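Putative oxygenase (Streptomyces viridochromogenes Tue57, PDB 4XAA) is a putative oxygenase of orthosomycin biosynthesis, probably an iron- and 2-oxoglutarate-dependent enzyme that carries out an oxidative cyclization. Local coordinates at residues Asp54-Phe59 / Pro67-Val72; Val104-Tyr109 / Ile212-Pro217; Val112-Tyr117 / Ser205-Ile210. All coordinates share one frame; numbering follows the deposited sequence.

Contact 1. Residues Asp54-Phe59 / Pro67-Val72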
loop_
_atom_site.group_PDB
_atom_site.type_symbol
_atom_site.label_atom_id
_atom_site.label_comp_id
_atom_site.label_asym_id
_atom_site.label_seq_id
_atom_site.Cartn_x
_atom_site.Cartn_y
_atom_site.Cartn_z
ATOM N N ASP A 54 19.838 4.693 1.937
ATOM C CA ASP A 54 19.320 3.561 2.674
ATOM C C ASP A 54 17.818 3.410 2.492
ATOM O O ASP A 54 17.321 2.296 2.348
ATOM C CB ASP A 54 19.664 3.689 4.155
ATOM C CG ASP A 54 19.587 2.358 4.883
ATOM O OD1 ASP A 54 20.522 1.532 4.705
ATOM O OD2 ASP A 54 18.592 2.146 5.625
ATOM N N ASP A 55 17.101 4.531 2.488
ATOM C CA ASP A 55 15.651 4.511 2.293
ATOM C C ASP A 55 15.194 4.153 0.875
ATOM O O ASP A 55 14.022 3.826 0.669
ATOM C CB ASP A 55 15.051 5.859 2.686
ATOM C CG ASP A 55 15.119 6.101 4.170
ATOM O OD1 ASP A 55 14.928 5.116 4.916
ATOM O OD2 ASP A 55 15.387 7.260 4.582
ATOM N N TYR A 56 16.089 4.215 -0.105
ATOM C CA TYR A 56 15.733 3.786 -1.460
ATOM C C TYR A 56 16.027 2.288 -1.668
ATOM O O TYR A 56 17.145 1.907 -2.016
ATOM C CB TYR A 56 16.477 4.616 -2.496
ATOM C CG TYR A 56 15.920 6.007 -2.709
ATOM C CD1 TYR A 56 15.912 6.938 -1.684
ATOM C CD2 TYR A 56 15.423 6.396 -3.943
ATOM C CE1 TYR A 56 15.423 8.202 -1.880
ATOM C CE2 TYR A 56 14.927 7.677 -4.147
ATOM C CZ TYR A 56 14.930 8.571 -3.114
ATOM O OH TYR A 56 14.443 9.845 -3.299
ATOM N N TRP A 57 15.027 1.445 -1.439
ATOM C CA TRP A 57 15.200 -0.004 -1.559
ATOM C C TRP A 57 15.128 -0.443 -3.004
ATOM O O TRP A 57 14.151 -0.150 -3.696
ATOM C CB TRP A 57 14.139 -0.764 -0.772
ATOM C CG TRP A 57 14.156 -0.515 0.679
ATOM C CD1 TRP A 57 14.888 0.417 1.341
ATOM C CD2 TRP A 57 13.382 -1.200 1.667
ATOM N NE1 TRP A 57 14.622 0.357 2.677
ATOM C CE2 TRP A 57 13.700 -0.630 2.909
ATOM C CE3 TRP A 57 12.436 -2.233 1.616
ATOM C CZ2 TRP A 57 13.119 -1.058 4.100
ATOM C CZ3 TRP A 57 11.864 -2.664 2.797
ATOM C CH2 TRP A 57 12.205 -2.074 4.026
ATOM N N ASN A 58 16.152 -1.177 -3.433
ATOM C CA ASN A 58 16.295 -1.586 -4.822
ATOM C C ASN A 58 16.948 -2.967 -4.959
ATOM O O ASN A 58 17.686 -3.399 -4.077
ATOM C CB ASN A 58 17.117 -0.549 -5.582
ATOM C CG ASN A 58 18.526 -0.389 -5.011
ATOM O OD1 ASN A 58 19.467 -1.055 -5.448
ATOM N ND2 ASN A 58 18.668 0.489 -4.025
ATOM N N PHE A 59 16.667 -3.671 -6.053
ATOM C CA PHE A 59 17.436 -4.869 -6.353
ATOM C C PHE A 59 18.209 -4.706 -7.654
ATOM O O PHE A 59 17.789 -3.973 -8.549
ATOM C CB PHE A 59 16.542 -6.111 -6.402
ATOM C CG PHE A 59 15.439 -6.051 -7.425
ATOM C CD1 PHE A 59 15.667 -6.438 -8.735
ATOM C CD2 PHE A 59 14.158 -5.666 -7.062
ATOM C CE1 PHE A 59 14.651 -6.411 -9.668
ATOM C CE2 PHE A 59 13.147 -5.641 -7.990
ATOM C CZ PHE A 59 13.393 -6.016 -9.294
ATOM N N PRO A 67 19.805 -0.555 -11.211
ATOM C CA PRO A 67 18.980 -1.351 -10.287
ATOM C C PRO A 67 17.490 -0.960 -10.327
ATOM O O PRO A 67 17.127 0.128 -10.787
ATOM C CB PRO A 67 19.584 -1.040 -8.907
ATOM C CG PRO A 67 20.912 -0.471 -9.177
ATOM C CD PRO A 67 20.835 0.218 -10.499
ATOM N N VAL A 68 16.632 -1.852 -9.850
ATOM C CA VAL A 68 15.203 -1.578 -9.841
ATOM C C VAL A 68 14.786 -1.052 -8.481
ATOM O O VAL A 68 14.878 -1.755 -7.476
ATOM C CB VAL A 68 14.374 -2.834 -10.188
ATOM C CG1 VAL A 68 12.888 -2.577 -9.981
ATOM C CG2 VAL A 68 14.646 -3.267 -11.618
ATOM N N LEU A 69 14.339 0.198 -8.462
ATOM C CA LEU A 69 13.774 0.810 -7.266
ATOM C C LEU A 69 12.389 0.223 -7.012
ATOM O O LEU A 69 11.588 0.134 -7.935
ATOM C CB LEU A 69 13.701 2.332 -7.433
ATOM C CG LEU A 69 13.183 3.156 -6.247
ATOM C CD1 LEU A 69 14.123 3.054 -5.063
ATOM C CD2 LEU A 69 12.975 4.605 -6.658
ATOM N N TYR A 70 12.116 -0.211 -5.782
ATOM C CA TYR A 70 10.785 -0.712 -5.465
ATOM C C TYR A 70 10.214 -0.111 -4.181
ATOM O O TYR A 70 9.040 -0.294 -3.883
ATOM C CB TYR A 70 10.777 -2.245 -5.383
ATOM C CG TYR A 70 11.656 -2.856 -4.315
ATOM C CD1 TYR A 70 11.180 -3.065 -3.025
ATOM C CD2 TYR A 70 12.957 -3.254 -4.605
ATOM C CE1 TYR A 70 11.987 -3.634 -2.049
ATOM C CE2 TYR A 70 13.763 -3.816 -3.644
ATOM C CZ TYR A 70 13.278 -4.004 -2.362
ATOM O OH TYR A 70 14.088 -4.582 -1.401
ATOM N N ARG A 71 11.023 0.627 -3.431
ATOM C CA ARG A 71 10.494 1.308 -2.256
ATOM C C ARG A 71 11.297 2.527 -1.843
ATOM O O ARG A 71 12.514 2.563 -1.956
ATOM C CB ARG A 71 10.398 0.343 -1.075
ATOM C CG ARG A 71 9.651 0.884 0.122
ATOM C CD ARG A 71 9.766 -0.088 1.236
ATOM N NE ARG A 71 8.924 0.178 2.399
ATOM C CZ ARG A 71 7.791 -0.471 2.659
ATOM N NH1 ARG A 71 7.335 -1.408 1.835
ATOM N NH2 ARG A 71 7.111 -0.188 3.751
ATOM N N VAL A 72 10.580 3.545 -1.401
ATOM C CA VAL A 72 11.173 4.624 -0.653
ATOM C C VAL A 72 10.638 4.534 0.772
ATOM O O VAL A 72 9.456 4.716 1.016
ATOM C CB VAL A 72 10.874 5.978 -1.256
ATOM C CG1 VAL A 72 11.644 7.046 -0.502
ATOM C CG2 VAL A 72 11.266 5.991 -2.718
#
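Trp57 is held by two successive residues of the partner strand, Tyr70 and Arg71. Its carbonyl O takes two backbone bonds: Tyr70 N lies nearly along the C=O axis at 2.9 Å from Trp57 O, and Arg71 N sits on a lone pair of the same oxygen. Trp57 N returns a bond to Arg71 O. The extended Arg71 chain runs alongside the indole and lays CD over the six-membered ring, with Arg71 CD 3.4 Å from Trp57 CE3. The guanidinium is farther off and adds at most a weak cation-pi attraction. The Tyr70 ring folds back across the strand, because its CG takes the crowded position between N and C (chi1 62°). One face then covers Trp57 O and Trp57 CB, the latter 3.7 Å from Tyr70 CZ.

Further along, Phe59 and Val68 exchange two backbone bonds. The Phe59 ring, also in the crowded rotamer (chi1 59°), lies on Val68, with Val68 CB 3.4 Å from Phe59 CZ. On the other face of the sheet Tyr56 meets Leu69 CD1 and Val72 CG1. Asn58 ND2 bonds Tyr56 O at 2.9 Å, which fixes the amide.

Helix 29-47 backs that face and takes the Tyr56 hydroxyl bond at Leu42 O. Arg71 NE is bonded to His73 ND1, and His73 stacks on Trp57. Two residues, Tyr70 and Arg71, stand opposite the single Trp57, which makes a classic beta bulge in an antiparallel hairpin at the edge of the major sheet.

Contact 2. Residues Val104-Tyr109 / Ile212-Pro217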
loop_
_atom_site.group_PDB
_atom_site.type_symbol
_atom_site.label_atom_id
_atom_site.label_comp_id
_atom_site.label_asym_id
_atom_site.label_seq_id
_atom_site.Cartn_x
_atom_site.Cartn_y
_atom_site.Cartn_z
ATOM N N VAL A 104 -6.715 6.313 15.729
ATOM C CA VAL A 104 -5.498 5.761 15.174
ATOM C C VAL A 104 -4.422 6.832 15.074
ATOM O O VAL A 104 -4.720 8.027 15.038
ATOM C CB VAL A 104 -5.728 5.140 13.766
ATOM C CG1 VAL A 104 -6.640 3.921 13.850
ATOM C CG2 VAL A 104 -6.299 6.166 12.803
ATOM N N VAL A 105 -3.173 6.385 15.046
ATOM C CA VAL A 105 -2.035 7.256 14.808
ATOM C C VAL A 105 -1.176 6.623 13.714
ATOM O O VAL A 105 -1.007 5.407 13.691
ATOM C CB VAL A 105 -1.217 7.484 16.105
ATOM C CG1 VAL A 105 0.077 8.183 15.803
ATOM C CG2 VAL A 105 -2.023 8.307 17.108
ATOM N N PRO A 106 -0.666 7.439 12.775
ATOM C CA PRO A 106 0.198 6.890 11.723
ATOM C C PRO A 106 1.496 6.327 12.310
ATOM O O PRO A 106 2.047 6.935 13.219
ATOM C CB PRO A 106 0.477 8.103 10.833
ATOM C CG PRO A 106 0.321 9.285 11.761
ATOM C CD PRO A 106 -0.822 8.902 12.651
ATOM N N THR A 107 1.976 5.193 11.807
ATOM C CA THR A 107 3.160 4.588 12.387
ATOM C C THR A 107 4.276 4.367 11.371
ATOM O O THR A 107 5.386 4.000 11.741
ATOM C CB THR A 107 2.817 3.250 13.060
ATOM O OG1 THR A 107 2.089 2.431 12.142
ATOM C CG2 THR A 107 1.954 3.483 14.297
ATOM N N ALA A 108 3.983 4.606 10.100
ATOM C CA ALA A 108 4.939 4.350 9.024
ATOM C C ALA A 108 4.409 4.861 7.695
ATOM O O ALA A 108 3.221 4.775 7.400
ATOM C CB ALA A 108 5.261 2.848 8.917
ATOM N N TYR A 109 5.320 5.376 6.890
ATOM C CA TYR A 109 4.990 5.963 5.612
ATOM C C TYR A 109 5.938 5.403 4.580
ATOM O O TYR A 109 7.150 5.448 4.771
ATOM C CB TYR A 109 5.129 7.489 5.644
ATOM C CG TYR A 109 4.391 8.218 6.748
ATOM C CD1 TYR A 109 4.857 8.193 8.054
ATOM C CD2 TYR A 109 3.260 8.976 6.471
ATOM C CE1 TYR A 109 4.203 8.870 9.065
ATOM C CE2 TYR A 109 2.598 9.671 7.475
ATOM C CZ TYR A 109 3.073 9.618 8.774
ATOM O OH TYR A 109 2.433 10.304 9.786
ATOM N N ILE A 212 0.571 4.106 4.091
ATOM C CA ILE A 212 0.695 4.675 5.419
ATOM C C ILE A 212 0.065 3.695 6.396
ATOM O O ILE A 212 -1.032 3.192 6.177
ATOM C CB ILE A 212 0.024 6.092 5.509
ATOM C CG1 ILE A 212 0.633 7.046 4.481
ATOM C CG2 ILE A 212 0.166 6.703 6.891
ATOM C CD1 ILE A 212 0.160 8.494 4.630
ATOM N N GLU A 213 0.769 3.382 7.467
ATOM C CA GLU A 213 0.190 2.476 8.443
ATOM C C GLU A 213 -0.418 3.250 9.602
ATOM O O GLU A 213 0.230 4.124 10.162
ATOM C CB GLU A 213 1.239 1.500 8.947
ATOM C CG GLU A 213 0.722 0.539 9.989
ATOM C CD GLU A 213 1.766 -0.484 10.383
ATOM O OE1 GLU A 213 2.175 -1.282 9.507
ATOM O OE2 GLU A 213 2.186 -0.483 11.559
ATOM N N TYR A 214 -1.666 2.937 9.938
ATOM C CA TYR A 214 -2.346 3.572 11.059
ATOM C C TYR A 214 -2.686 2.549 12.111
ATOM O O TYR A 214 -3.137 1.445 11.785
ATOM C CB TYR A 214 -3.631 4.291 10.619
ATOM C CG TYR A 214 -3.399 5.412 9.639
ATOM C CD1 TYR A 214 -3.268 6.740 10.069
ATOM C CD2 TYR A 214 -3.303 5.145 8.282
ATOM C CE1 TYR A 214 -3.054 7.759 9.154
ATOM C CE2 TYR A 214 -3.087 6.145 7.372
ATOM C CZ TYR A 214 -2.965 7.442 7.806
ATOM O OH TYR A 214 -2.741 8.408 6.866
ATOM N N ALA A 215 -2.515 2.933 13.375
ATOM C CA ALA A 215 -2.635 1.975 14.462
ATOM C C ALA A 215 -3.415 2.495 15.647
ATOM O O ALA A 215 -3.292 3.653 16.014
ATOM C CB ALA A 215 -1.240 1.536 14.923
ATOM N N ASP A 216 -4.219 1.616 16.236
ATOM C CA ASP A 216 -4.701 1.805 17.587
ATOM C C ASP A 216 -3.488 2.171 18.433
ATOM O O ASP A 216 -2.540 1.399 18.484
ATOM C CB ASP A 216 -5.370 0.528 18.105
ATOM C CG ASP A 216 -5.942 0.678 19.514
ATOM O OD1 ASP A 216 -5.579 1.622 20.242
ATOM O OD2 ASP A 216 -6.767 -0.164 19.905
ATOM N N PRO A 217 -3.517 3.342 19.091
ATOM C CA PRO A 217 -2.377 3.829 19.890
ATOM C C PRO A 217 -2.004 2.890 21.039
ATOM O O PRO A 217 -0.869 2.913 21.468
ATOM C CB PRO A 217 -2.864 5.192 20.425
ATOM C CG PRO A 217 -3.965 5.584 19.512
ATOM C CD PRO A 217 -4.626 4.312 19.066
#
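The strands of 104-109 and 212-217 run antiparallel, their axes 4.4 Å apart at closest and at 142° to each other. Val105 and Ala215 form a hydrogen-bonded pair, both bonds 2.9 Å (Val105 N to Ala215 O, Ala215 N to Val105 O). Both donors lie above the acceptor's carbonyl plane. Thr107 N makes a short bond of 2.6 Å to Glu213 O, in the carbonyl plane. Glu213 N bonds Ala108 O.

The polar side-chain contact is between Thr107 and Glu213. The Thr107 hydroxyl, between N and C at chi1 51°, gives its proton to the carboxylate, with Thr107 OG1 3.0 Å from Glu213 OE2. It comes from above the carboxylate plane. The Glu213 chain is extended (CG anti to the backbone N, chi1 179°), so the hydroxyl lies alongside its stem and reaches OE2. Glu213 OE2 also holds a salt bridge to Arg128, so this oxygen has two partners. Thr107 CG2 meets Ala215 CB.

These are central strands of the major sheet of the double-stranded beta helix, the cupin-type barrel of this superfamily. The Glu213 side chain lies about 8 Å from the bound nickel.

The face with Pro106, Tyr109, Ile212 and Tyr214 makes apolar contacts. Tyr214 CB packs on Val104 CB, and its ring passes Pro106, with Tyr214 CE1 3.9 Å from Pro106 CB. The Tyr109 ring slants past Ile212, the closest atoms being Tyr109 CD2 and Ile212 CD1 at 3.6 Å. Helix 90-100 lies on this face, its Leu92, Ala93 and Ala96 touching Tyr214.

Contact 3. Residues Val112-Tyr117 / Ser205-Ile210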
loop_
_atom_site.group_PDB
_atom_site.type_symbol
_atom_site.label_atom_id
_atom_site.label_comp_id
_atom_site.label_asym_id
_atom_site.label_seq_id
_atom_site.Cartn_x
_atom_site.Cartn_y
_atom_site.Cartn_z
ATOM N N VAL A 112 5.774 2.632 -2.275
ATOM C CA VAL A 112 6.090 1.403 -2.977
ATOM C C VAL A 112 5.791 1.588 -4.467
ATOM O O VAL A 112 4.927 2.395 -4.865
ATOM C CB VAL A 112 5.332 0.209 -2.395
ATOM C CG1 VAL A 112 5.284 0.335 -0.879
ATOM C CG2 VAL A 112 3.939 0.139 -2.958
ATOM N N LEU A 113 6.551 0.852 -5.278
ATOM C CA LEU A 113 6.723 1.163 -6.691
ATOM C C LEU A 113 6.862 -0.061 -7.537
ATOM O O LEU A 113 7.613 -0.977 -7.182
ATOM C CB LEU A 113 7.988 1.990 -6.923
ATOM C CG LEU A 113 8.265 3.129 -5.973
ATOM C CD1 LEU A 113 9.679 3.535 -6.120
ATOM C CD2 LEU A 113 7.335 4.240 -6.376
ATOM N N LYS A 114 6.180 -0.039 -8.678
ATOM C CA LYS A 114 6.445 -0.967 -9.763
ATOM C C LYS A 114 6.998 -0.190 -10.947
ATOM O O LYS A 114 6.242 0.509 -11.612
ATOM C CB LYS A 114 5.176 -1.708 -10.174
ATOM C CG LYS A 114 4.449 -2.421 -9.048
ATOM C CD LYS A 114 5.235 -3.621 -8.515
ATOM C CE LYS A 114 4.454 -4.301 -7.388
ATOM N NZ LYS A 114 4.857 -5.716 -7.206
ATOM N N GLU A 115 8.309 -0.287 -11.187
ATOM C CA GLU A 115 8.925 0.253 -12.407
ATOM C C GLU A 115 8.273 -0.419 -13.612
ATOM O O GLU A 115 7.797 -1.546 -13.508
ATOM C CB GLU A 115 10.447 0.001 -12.457
ATOM C CG GLU A 115 11.306 0.646 -11.370
ATOM C CD GLU A 115 12.757 0.849 -11.815
ATOM O OE1 GLU A 115 13.560 1.403 -11.039
ATOM O OE2 GLU A 115 13.101 0.466 -12.952
ATOM N N PRO A 116 8.258 0.261 -14.762
ATOM C CA PRO A 116 7.756 -0.395 -15.969
ATOM C C PRO A 116 8.632 -1.577 -16.327
ATOM O O PRO A 116 9.830 -1.495 -16.084
ATOM C CB PRO A 116 7.846 0.702 -17.030
ATOM C CG PRO A 116 7.774 1.964 -16.266
ATOM C CD PRO A 116 8.547 1.681 -14.997
ATOM N N TYR A 117 8.030 -2.661 -16.815
ATOM C CA TYR A 117 8.756 -3.806 -17.380
ATOM C C TYR A 117 9.543 -4.667 -16.386
ATOM O O TYR A 117 9.558 -5.892 -16.503
ATOM C CB TYR A 117 9.711 -3.311 -18.459
ATOM C CG TYR A 117 9.017 -2.575 -19.563
ATOM C CD1 TYR A 117 7.953 -3.167 -20.251
ATOM C CD2 TYR A 117 9.401 -1.291 -19.919
ATOM C CE1 TYR A 117 7.312 -2.518 -21.270
ATOM C CE2 TYR A 117 8.753 -0.623 -20.942
ATOM C CZ TYR A 117 7.706 -1.245 -21.618
ATOM O OH TYR A 117 7.041 -0.595 -22.642
ATOM N N SER A 205 3.735 0.403 -17.727
ATOM C CA SER A 205 3.282 1.488 -16.865
ATOM C C SER A 205 3.890 1.421 -15.459
ATOM O O SER A 205 4.295 0.355 -14.998
ATOM C CB SER A 205 1.748 1.488 -16.782
ATOM O OG SER A 205 1.256 0.322 -16.137
ATOM N N TRP A 206 3.964 2.568 -14.791
ATOM C CA TRP A 206 4.285 2.600 -13.367
ATOM C C TRP A 206 3.102 2.135 -12.546
ATOM O O TRP A 206 1.955 2.325 -12.933
ATOM C CB TRP A 206 4.680 4.008 -12.912
ATOM C CG TRP A 206 5.910 4.495 -13.558
ATOM C CD1 TRP A 206 6.009 5.093 -14.777
ATOM C CD2 TRP A 206 7.239 4.404 -13.041
ATOM N NE1 TRP A 206 7.320 5.386 -15.050
ATOM C CE2 TRP A 206 8.098 4.966 -14.003
ATOM C CE3 TRP A 206 7.786 3.899 -11.859
ATOM C CZ2 TRP A 206 9.472 5.041 -13.821
ATOM C CZ3 TRP A 206 9.154 3.977 -11.679
ATOM C CH2 TRP A 206 9.981 4.548 -12.652
ATOM N N ARG A 207 3.380 1.502 -11.419
ATOM C CA ARG A 207 2.399 1.478 -10.358
ATOM C C ARG A 207 3.047 2.152 -9.144
ATOM O O ARG A 207 4.033 1.659 -8.604
ATOM C CB ARG A 207 1.922 0.064 -10.024
ATOM C CG ARG A 207 0.825 0.092 -8.948
ATOM C CD ARG A 207 0.545 -1.255 -8.301
ATOM N NE ARG A 207 -0.325 -1.101 -7.132
ATOM C CZ ARG A 207 -0.112 -1.680 -5.950
ATOM N NH1 ARG A 207 0.945 -2.466 -5.775
ATOM N NH2 ARG A 207 -0.959 -1.483 -4.941
ATOM N N ARG A 208 2.504 3.298 -8.746
ATOM C CA ARG A 208 3.026 4.033 -7.617
ATOM C C ARG A 208 1.963 4.136 -6.541
ATOM O O ARG A 208 0.827 4.498 -6.816
ATOM C CB ARG A 208 3.480 5.428 -8.032
ATOM C CG ARG A 208 4.346 5.484 -9.282
ATOM C CD ARG A 208 4.709 6.922 -9.558
ATOM N NE ARG A 208 5.066 7.213 -10.943
ATOM C CZ ARG A 208 4.187 7.365 -11.926
ATOM N NH1 ARG A 208 2.896 7.207 -11.690
ATOM N NH2 ARG A 208 4.605 7.657 -13.150
ATOM N N THR A 209 2.351 3.831 -5.311
ATOM C CA THR A 209 1.426 3.783 -4.196
ATOM C C THR A 209 2.083 4.406 -2.972
ATOM O O THR A 209 3.261 4.182 -2.720
ATOM C CB THR A 209 1.005 2.320 -3.899
ATOM O OG1 THR A 209 0.327 1.787 -5.039
ATOM C CG2 THR A 209 0.085 2.230 -2.706
ATOM N N ILE A 210 1.331 5.209 -2.232
ATOM C CA ILE A 210 1.769 5.664 -0.917
ATOM C C ILE A 210 1.074 4.824 0.147
ATOM O O ILE A 210 -0.140 4.888 0.288
ATOM C CB ILE A 210 1.466 7.176 -0.692
ATOM C CG1 ILE A 210 2.331 8.032 -1.612
ATOM C CG2 ILE A 210 1.707 7.582 0.749
ATOM C CD1 ILE A 210 1.955 9.483 -1.603
#
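Four backbone hydrogen bonds join 112-117 to 205-210. Val112 and Thr209 form one hydrogen-bonded pair, Lys114 and Arg207 the next. The shortest bond is Lys114 N to Arg207 O at 2.7 Å, close to straight at 165°. In return Arg207 N meets a lone pair of Lys114 O. Thr209 N approaches nearly along the axis of the Val112 carbonyl. Leu113 and Arg208 make the non-hydrogen-bonded pair between them.

The main apolar contact is a CH-pi one. Pro116 sets its CD over the centre of the Trp206 six-membered ring, with Pro116 CD 3.5 Å from Trp206 CE2. Pro116 CG reaches toward the pyrrole side. The indole sits there because its CG is anti to the carbonyl carbon (chi1 -64°). Glu115 CG runs beside it near Trp206 CZ3. Within 205-210, Trp206 CB sits over the centre of the Arg208 guanidinium.

On the sheet face that carries Val112, Lys114, Arg207 and Thr209, Lys114 and Arg207 lie side by side through their carbon chains, Lys114 CG being 3.7 Å from Arg207 CB. Lys114 bends at chi2 (-69°), and its NZ stays 5.3 Å from Arg207 NH1. Val112 CG2 meets Thr209 CB in the same row.

Charged ends find partners outside the pair. Lys114 NZ bonds Ser198 OG, Gly199 O and Ala120 O, which would offset its closeness to arginine. Glu115 has salt bridges to Arg66 and Arg118, and Arg208 one to Asp144.

Ile43 of helix 29-47 packs on Leu113, Trp206 and Arg208. Strand 68-72 flanks strand 105-114, and strand 136-142 flanks strand 207-215 on its far side, so the pair lies mid-sheet.

Following the chain, contact 1 comes first and closes a short hairpin between strands 56-59 and 68-72. Strand 105-114 then opens contact 2 at its start and contact 3 at its end. The chain passes through the metal-binding residues His125, Asp127 and His196 before strand 207-215 returns, closing contact 3 first and contact 2 after it. Contact 3 is therefore nested within contact 2, and contact 1 precedes both in series. Contacts 2 and 3 are two ends of one strand pair, their centres about 23 Å apart. Contact 1 joins contact 3 through neighbouring strands 68-72 and 105-114, where Leu69 N probably bonds Glu115 OE1 and Leu113 N probably bonds Tyr70 O.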